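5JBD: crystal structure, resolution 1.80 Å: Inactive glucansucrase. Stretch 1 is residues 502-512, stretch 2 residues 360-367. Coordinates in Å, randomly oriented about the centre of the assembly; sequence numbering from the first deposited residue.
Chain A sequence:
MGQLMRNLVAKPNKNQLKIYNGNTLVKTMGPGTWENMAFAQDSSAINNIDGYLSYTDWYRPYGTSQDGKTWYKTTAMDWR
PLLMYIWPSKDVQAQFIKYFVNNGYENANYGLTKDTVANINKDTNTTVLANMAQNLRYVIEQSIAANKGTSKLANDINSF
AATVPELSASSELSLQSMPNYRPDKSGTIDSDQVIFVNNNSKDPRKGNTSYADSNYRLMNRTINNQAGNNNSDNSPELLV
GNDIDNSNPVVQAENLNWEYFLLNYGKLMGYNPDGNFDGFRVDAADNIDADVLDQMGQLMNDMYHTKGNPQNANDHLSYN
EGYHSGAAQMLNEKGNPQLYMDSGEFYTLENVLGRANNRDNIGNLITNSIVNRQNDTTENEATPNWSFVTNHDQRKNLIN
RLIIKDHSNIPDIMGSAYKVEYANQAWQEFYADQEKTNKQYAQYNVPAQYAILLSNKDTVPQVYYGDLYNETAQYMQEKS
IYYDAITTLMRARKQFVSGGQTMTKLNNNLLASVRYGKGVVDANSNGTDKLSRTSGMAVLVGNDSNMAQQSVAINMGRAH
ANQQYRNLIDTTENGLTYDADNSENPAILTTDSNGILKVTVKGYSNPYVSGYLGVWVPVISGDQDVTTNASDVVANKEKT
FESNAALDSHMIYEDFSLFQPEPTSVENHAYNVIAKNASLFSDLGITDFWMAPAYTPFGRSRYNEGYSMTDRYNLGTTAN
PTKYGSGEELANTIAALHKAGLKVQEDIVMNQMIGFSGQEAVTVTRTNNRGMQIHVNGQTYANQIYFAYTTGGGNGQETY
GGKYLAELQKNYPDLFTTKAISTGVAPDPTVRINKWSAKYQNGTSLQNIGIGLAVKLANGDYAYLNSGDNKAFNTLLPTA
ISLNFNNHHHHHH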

ATOM      1  N   THR A 502       6.000  15.129  31.691  1.00 21.84           N
ATOM      2  CA  THR A 502       4.809  15.092  32.535  1.00 23.13           C
ATOM      3  C   THR A 502       3.663  15.759  31.790  1.00 22.35           C
ATOM      4  O   THR A 502       3.808  16.867  31.282  1.00 22.81           O
ATOM      5  CB  THR A 502       5.057  15.821  33.882  1.00 24.29           C
ATOM      6  OG1 THR A 502       6.191  15.240  34.542  1.00 23.31           O
ATOM      7  CG2 THR A 502       3.829  15.735  34.811  1.00 26.67           C
ATOM      8  N   MET A 503       2.539  15.065  31.699  1.00 22.11           N
ATOM      9  CA  MET A 503       1.324  15.608  31.106  1.00 23.05           C
ATOM     10  C   MET A 503       0.274  15.701  32.199  1.00 23.97           C
ATOM     11  O   MET A 503      -0.052  14.695  32.839  1.00 23.64           O
ATOM     12  CB  MET A 503       0.795  14.712  30.003  1.00 24.54           C
ATOM     13  CG  MET A 503       1.698  14.591  28.791  1.00 24.81           C
ATOM     14  SD  MET A 503       0.940  13.644  27.443  1.00 27.28           S
ATOM     15  CE  MET A 503      -0.243  14.813  26.815  1.00 28.85           C
ATOM     16  N   THR A 504      -0.290  16.888  32.361  1.00 22.40           N
ATOM     17  CA  THR A 504      -1.153  17.214  33.495  1.00 24.10           C
ATOM     18  C   THR A 504      -2.376  18.012  33.033  1.00 23.41           C
ATOM     19  O   THR A 504      -2.216  19.000  32.328  1.00 23.16           O
ATOM     20  CB  THR A 504      -0.341  18.060  34.484  1.00 25.10           C
ATOM     21  OG1 THR A 504       0.802  17.321  34.921  1.00 27.19           O
ATOM     22  CG2 THR A 504      -1.155  18.442  35.703  1.00 27.19           C
ATOM     23  N   LYS A 505      -3.580  17.577  33.406  1.00 23.09           N
ATOM     24  CA  LYS A 505      -4.794  18.344  33.110  1.00 23.81           C
ATOM     25  C   LYS A 505      -4.869  19.573  34.011  1.00 23.84           C
ATOM     26  O   LYS A 505      -4.730  19.455  35.236  1.00 21.53           O
ATOM     27  CB  LYS A 505      -6.056  17.512  33.295  1.00 24.49           C
ATOM     28  CG  LYS A 505      -6.267  16.473  32.207  1.00 24.92           C
ATOM     29  CD  LYS A 505      -7.516  15.656  32.483  1.00 26.64           C
ATOM     30  CE  LYS A 505      -8.780  16.462  32.260  1.00 27.46           C
ATOM     31  NZ  LYS A 505     -10.009  15.628  32.338  1.00 28.22           N
ATOM     32  N   LEU A 506      -5.055  20.733  33.392  1.00 23.55           N
ATOM     33  CA  LEU A 506      -5.189  22.016  34.098  1.00 25.16           C
ATOM     34  C   LEU A 506      -6.648  22.352  34.388  1.00 25.00           C
ATOM     35  O   LEU A 506      -6.947  23.042  35.350  1.00 25.84           O
ATOM     36  CB  LEU A 506      -4.526  23.141  33.297  1.00 26.42           C
ATOM     37  CG  LEU A 506      -3.034  22.944  33.005  1.00 27.87           C
ATOM     38  CD1 LEU A 506      -2.565  23.992  32.008  1.00 28.38           C
ATOM     39  CD2 LEU A 506      -2.168  22.959  34.269  1.00 29.15           C
ATOM     40  N   ASN A 507      -7.547  21.896  33.526  1.00 24.71           N
ATOM     41  CA  ASN A 507      -8.983  21.890  33.804  1.00 25.40           C
ATOM     42  C   ASN A 507      -9.530  20.723  33.009  1.00 25.06           C
ATOM     43  O   ASN A 507      -8.737  19.977  32.458  1.00 26.36           O
ATOM     44  CB  ASN A 507      -9.644  23.256  33.476  1.00 26.48           C
ATOM     45  CG  ASN A 507      -9.557  23.633  31.995  1.00 27.48           C
ATOM     46  OD1 ASN A 507      -9.739  22.795  31.112  1.00 26.69           O
ATOM     47  ND2 ASN A 507      -9.285  24.909  31.726  1.00 28.05           N
ATOM     48  N   ASN A 508     -10.848  20.552  32.908  1.00 26.40           N
ATOM     49  CA  ASN A 508     -11.383  19.331  32.293  1.00 27.30           C
ATOM     50  C   ASN A 508     -11.070  19.186  30.796  1.00 27.64           C
ATOM     51  O   ASN A 508     -11.095  18.067  30.283  1.00 26.47           O
ATOM     52  CB  ASN A 508     -12.899  19.194  32.519  1.00 30.31           C
ATOM     53  CG  ASN A 508     -13.411  17.765  32.271  1.00 32.65           C
ATOM     54  OD1 ASN A 508     -12.735  16.771  32.594  1.00 32.98           O
ATOM     55  ND2 ASN A 508     -14.591  17.659  31.656  1.00 33.95           N
ATOM     56  N   ASN A 509     -10.752  20.293  30.118  1.00 26.60           N
ATOM     57  CA  ASN A 509     -10.496  20.272  28.678  1.00 28.02           C
ATOM     58  C   ASN A 509      -9.156  20.864  28.242  1.00 27.54           C
ATOM     59  O   ASN A 509      -8.971  21.121  27.058  1.00 26.86           O
ATOM     60  CB  ASN A 509     -11.642  20.996  27.960  1.00 29.36           C
ATOM     61  CG  ASN A 509     -12.996  20.441  28.342  1.00 31.31           C
ATOM     62  OD1 ASN A 509     -13.269  19.259  28.154  1.00 33.31           O
ATOM     63  ND2 ASN A 509     -13.828  21.273  28.937  1.00 31.34           N
ATOM     64  N   LEU A 510      -8.207  21.021  29.167  1.00 24.96           N
ATOM     65  CA  LEU A 510      -6.920  21.650  28.862  1.00 23.97           C
ATOM     66  C   LEU A 510      -5.807  20.915  29.588  1.00 23.68           C
ATOM     67  O   LEU A 510      -5.934  20.648  30.783  1.00 22.44           O
ATOM     68  CB  LEU A 510      -6.949  23.112  29.307  1.00 25.15           C
ATOM     69  CG  LEU A 510      -5.671  23.966  29.177  1.00 25.36           C
ATOM     70  CD1 LEU A 510      -5.442  24.383  27.732  1.00 25.76           C
ATOM     71  CD2 LEU A 510      -5.794  25.192  30.054  1.00 26.39           C
ATOM     72  N   LEU A 511      -4.711  20.610  28.883  1.00 23.23           N
ATOM     73  CA  LEU A 511      -3.542  20.042  29.539  1.00 22.57           C
ATOM     74  C   LEU A 511      -2.247  20.757  29.201  1.00 22.13           C
ATOM     75  O   LEU A 511      -2.169  21.493  28.207  1.00 22.84           O
ATOM     76  CB  LEU A 511      -3.455  18.549  29.254  1.00 24.37           C
ATOM     77  CG  LEU A 511      -3.040  18.008  27.887  1.00 25.88           C
ATOM     78  CD1 LEU A 511      -1.557  18.214  27.587  1.00 24.89           C
ATOM     79  CD2 LEU A 511      -3.368  16.521  27.845  1.00 26.47           C
ATOM     80  N   ALA A 512      -1.248  20.525  30.054  1.00 20.45           N
ATOM     81  CA  ALA A 512       0.132  20.970  29.866  1.00 19.31           C
ATOM     82  C   ALA A 512       1.014  19.739  29.722  1.00 20.03           C
ATOM     83  O   ALA A 512       0.959  18.816  30.564  1.00 20.25           O
ATOM     84  CB  ALA A 512       0.585  21.821  31.046  1.00 19.70           C
TER
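Stretch 2, residues 360-367: DNIGNLIT

Stretch 1 is a hairpin. Its first arm, extended from Thr-502 onward, pairs antiparallel with the arm that begins at Leu-510: Thr-504 and Ala-512 exchange two backbone hydrogen bonds, N to O, each 2.9 Å, and Leu-506 N donates to Leu-510 O at 2.8 Å. A type I turn from Asn-507 to Leu-510 joins the arms, and within it Asn-509 N donates to Asn-507 OD1 at 2.9 Å. Stretch 2 begins extended, passes through a type I turn from Asn-361 to Asn-364 and continues as helix through Thr-367. Its start lies by the hairpin's turn and its helical end by the first arm: CA to CA, Ile-362 is 5.3 Å from Asn-509, Gly-363 is 6.6 Å from Lys-505, and Ile-366 is 6.2 Å from Met-503. Stretch 2 therefore runs against the direction of the first arm, with touching residues at least 137 positions apart in the sequence.

Strand alternation selects the residues that meet it. Met-503, Lys-505 and Leu-511 point CA-to-CB toward stretch 2, while Thr-504 and Leu-510 point away. On the other side, Ile-362 and Leu-365 point toward the hairpin; Ile-366 leaves its backbone sideways, but its end comes nearer.

The apolar part is built from Met-503 and Leu-511 on one side and Ile-362, Leu-365 and Ile-366 on the other. Met-503 CB lies 3.7 Å from Ile-366 CG1, and its CE reaches Leu-365 CB at 3.8 Å. Leu-511 CD2 packs among three residues, 4.0 Å from Ile-362 CG1, 4.1 Å from Leu-365 CB and 4.1 Å from Ile-366 CG1. Ile-362 also sends CG2 against the turn backbone, 3.6 Å from Asn-508 O and 3.6 Å from Leu-510 N. The two stretches together bury 485 Å².

At the turn, polar groups take over, and Asn-361 does two jobs with one amide. Its OD1 caps the turn into the helix, accepting from Gly-363 N at 2.9 Å, and also accepts from Lys-505 NZ at 2.9 Å. Its ND2 donates to Asn-508 O at 2.9 Å and, weakly, to Asn-508 OD1 at 3.5 Å. Lys-505 NZ closes the network by donating to Asn-508 OD1 at 3.0 Å. To get there, the lysine lays its aliphatic chain past Gly-363, with CD 4.1 Å from Gly-363 CA. A CB on that glycine would stand only 3.3 Å from Lys-505 CD and 3.1 Å from Asn-361 OD1, so the passage has little room for a side chain at Gly-363. The rule to read here is that each arm of the hairpin offers one apolar side chain to stretch 2, while Lys-505 and one asparagine tie the helix cap to the hairpin turn.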

ATOM      1  N   ASP A 360     -13.344  13.329  22.256  1.00 26.21           N
ATOM      2  CA  ASP A 360     -12.958  12.625  23.470  1.00 25.81           C
ATOM      3  C   ASP A 360     -12.220  13.587  24.395  1.00 25.54           C
ATOM      4  O   ASP A 360     -11.751  14.644  23.961  1.00 27.16           O
ATOM      5  CB  ASP A 360     -12.074  11.423  23.165  1.00 24.70           C
ATOM      6  CG  ASP A 360     -12.802  10.301  22.401  1.00 25.09           C
ATOM      7  OD1 ASP A 360     -14.016  10.386  22.109  1.00 25.32           O
ATOM      8  OD2 ASP A 360     -12.127   9.288  22.123  1.00 24.78           O
ATOM      9  N   ASN A 361     -12.160  13.241  25.679  1.00 24.39           N
ATOM     10  CA  ASN A 361     -11.566  14.117  26.669  1.00 24.16           C
ATOM     11  C   ASN A 361     -10.072  14.339  26.428  1.00 23.58           C
ATOM     12  O   ASN A 361      -9.356  13.430  26.003  1.00 23.16           O
ATOM     13  CB  ASN A 361     -11.780  13.564  28.081  1.00 26.10           C
ATOM     14  CG  ASN A 361     -11.380  14.556  29.147  1.00 26.89           C
ATOM     15  OD1 ASN A 361     -10.281  14.475  29.708  1.00 27.30           O
ATOM     16  ND2 ASN A 361     -12.245  15.531  29.397  1.00 27.67           N
ATOM     17  N   ILE A 362      -9.622  15.560  26.712  1.00 23.80           N
ATOM     18  CA  ILE A 362      -8.215  15.951  26.598  1.00 23.70           C
ATOM     19  C   ILE A 362      -7.242  14.967  27.294  1.00 22.56           C
ATOM     20  O   ILE A 362      -6.123  14.731  26.819  1.00 20.67           O
ATOM     21  CB  ILE A 362      -8.012  17.402  27.117  1.00 24.24           C
ATOM     22  CG1 ILE A 362      -6.776  18.064  26.487  1.00 25.30           C
ATOM     23  CG2 ILE A 362      -7.946  17.449  28.643  1.00 25.19           C
ATOM     24  CD1 ILE A 362      -6.934  18.423  25.020  1.00 26.45           C
ATOM     25  N   GLY A 363      -7.674  14.398  28.411  1.00 22.17           N
ATOM     26  CA  GLY A 363      -6.858  13.434  29.155  1.00 21.86           C
ATOM     27  C   GLY A 363      -6.480  12.153  28.419  1.00 21.49           C
ATOM     28  O   GLY A 363      -5.531  11.468  28.817  1.00 20.09           O
ATOM     29  N   ASN A 364      -7.227  11.805  27.375  1.00 21.72           N
ATOM     30  CA  ASN A 364      -6.872  10.662  26.527  1.00 22.70           C
ATOM     31  C   ASN A 364      -5.481  10.793  25.889  1.00 21.72           C
ATOM     32  O   ASN A 364      -4.846   9.789  25.633  1.00 21.63           O
ATOM     33  CB  ASN A 364      -7.920  10.415  25.438  1.00 24.52           C
ATOM     34  CG  ASN A 364      -9.218   9.836  25.978  1.00 27.68           C
ATOM     35  OD1 ASN A 364      -9.506   9.908  27.167  1.00 31.71           O
ATOM     36  ND2 ASN A 364     -10.027   9.278  25.082  1.00 30.17           N
ATOM     37  N   LEU A 365      -5.002  12.010  25.657  1.00 21.06           N
ATOM     38  CA  LEU A 365      -3.627  12.220  25.159  1.00 20.78           C
ATOM     39  C   LEU A 365      -2.539  11.691  26.115  1.00 21.09           C
ATOM     40  O   LEU A 365      -1.422  11.383  25.693  1.00 19.37           O
ATOM     41  CB  LEU A 365      -3.378  13.706  24.884  1.00 20.94           C
ATOM     42  CG  LEU A 365      -4.255  14.359  23.804  1.00 21.33           C
ATOM     43  CD1 LEU A 365      -4.236  15.870  23.896  1.00 21.15           C
ATOM     44  CD2 LEU A 365      -3.827  13.902  22.421  1.00 21.94           C
ATOM     45  N   ILE A 366      -2.875  11.591  27.399  1.00 20.64           N
ATOM     46  CA  ILE A 366      -1.963  11.120  28.411  1.00 20.81           C
ATOM     47  C   ILE A 366      -1.878   9.597  28.394  1.00 20.34           C
ATOM     48  O   ILE A 366      -0.784   9.034  28.463  1.00 20.06           O
ATOM     49  CB  ILE A 366      -2.402  11.586  29.830  1.00 21.77           C
ATOM     50  CG1 ILE A 366      -2.498  13.114  29.898  1.00 21.95           C
ATOM     51  CG2 ILE A 366      -1.407  11.092  30.881  1.00 23.41           C
ATOM     52  CD1 ILE A 366      -3.158  13.673  31.148  1.00 22.87           C
ATOM     53  N   THR A 367      -3.034   8.942  28.286  1.00 20.51           N
ATOM     54  CA  THR A 367      -3.142   7.501  28.519  1.00 22.10           C
ATOM     55  C   THR A 367      -3.311   6.609  27.273  1.00 22.44           C
ATOM     56  O   THR A 367      -2.948   5.434  27.316  1.00 22.14           O
ATOM     57  CB  THR A 367      -4.355   7.221  29.414  1.00 21.58           C
ATOM     58  OG1 THR A 367      -5.526   7.753  28.794  1.00 22.04           O
ATOM     59  CG2 THR A 367      -4.189   7.887  30.775  1.00 23.21           C
TER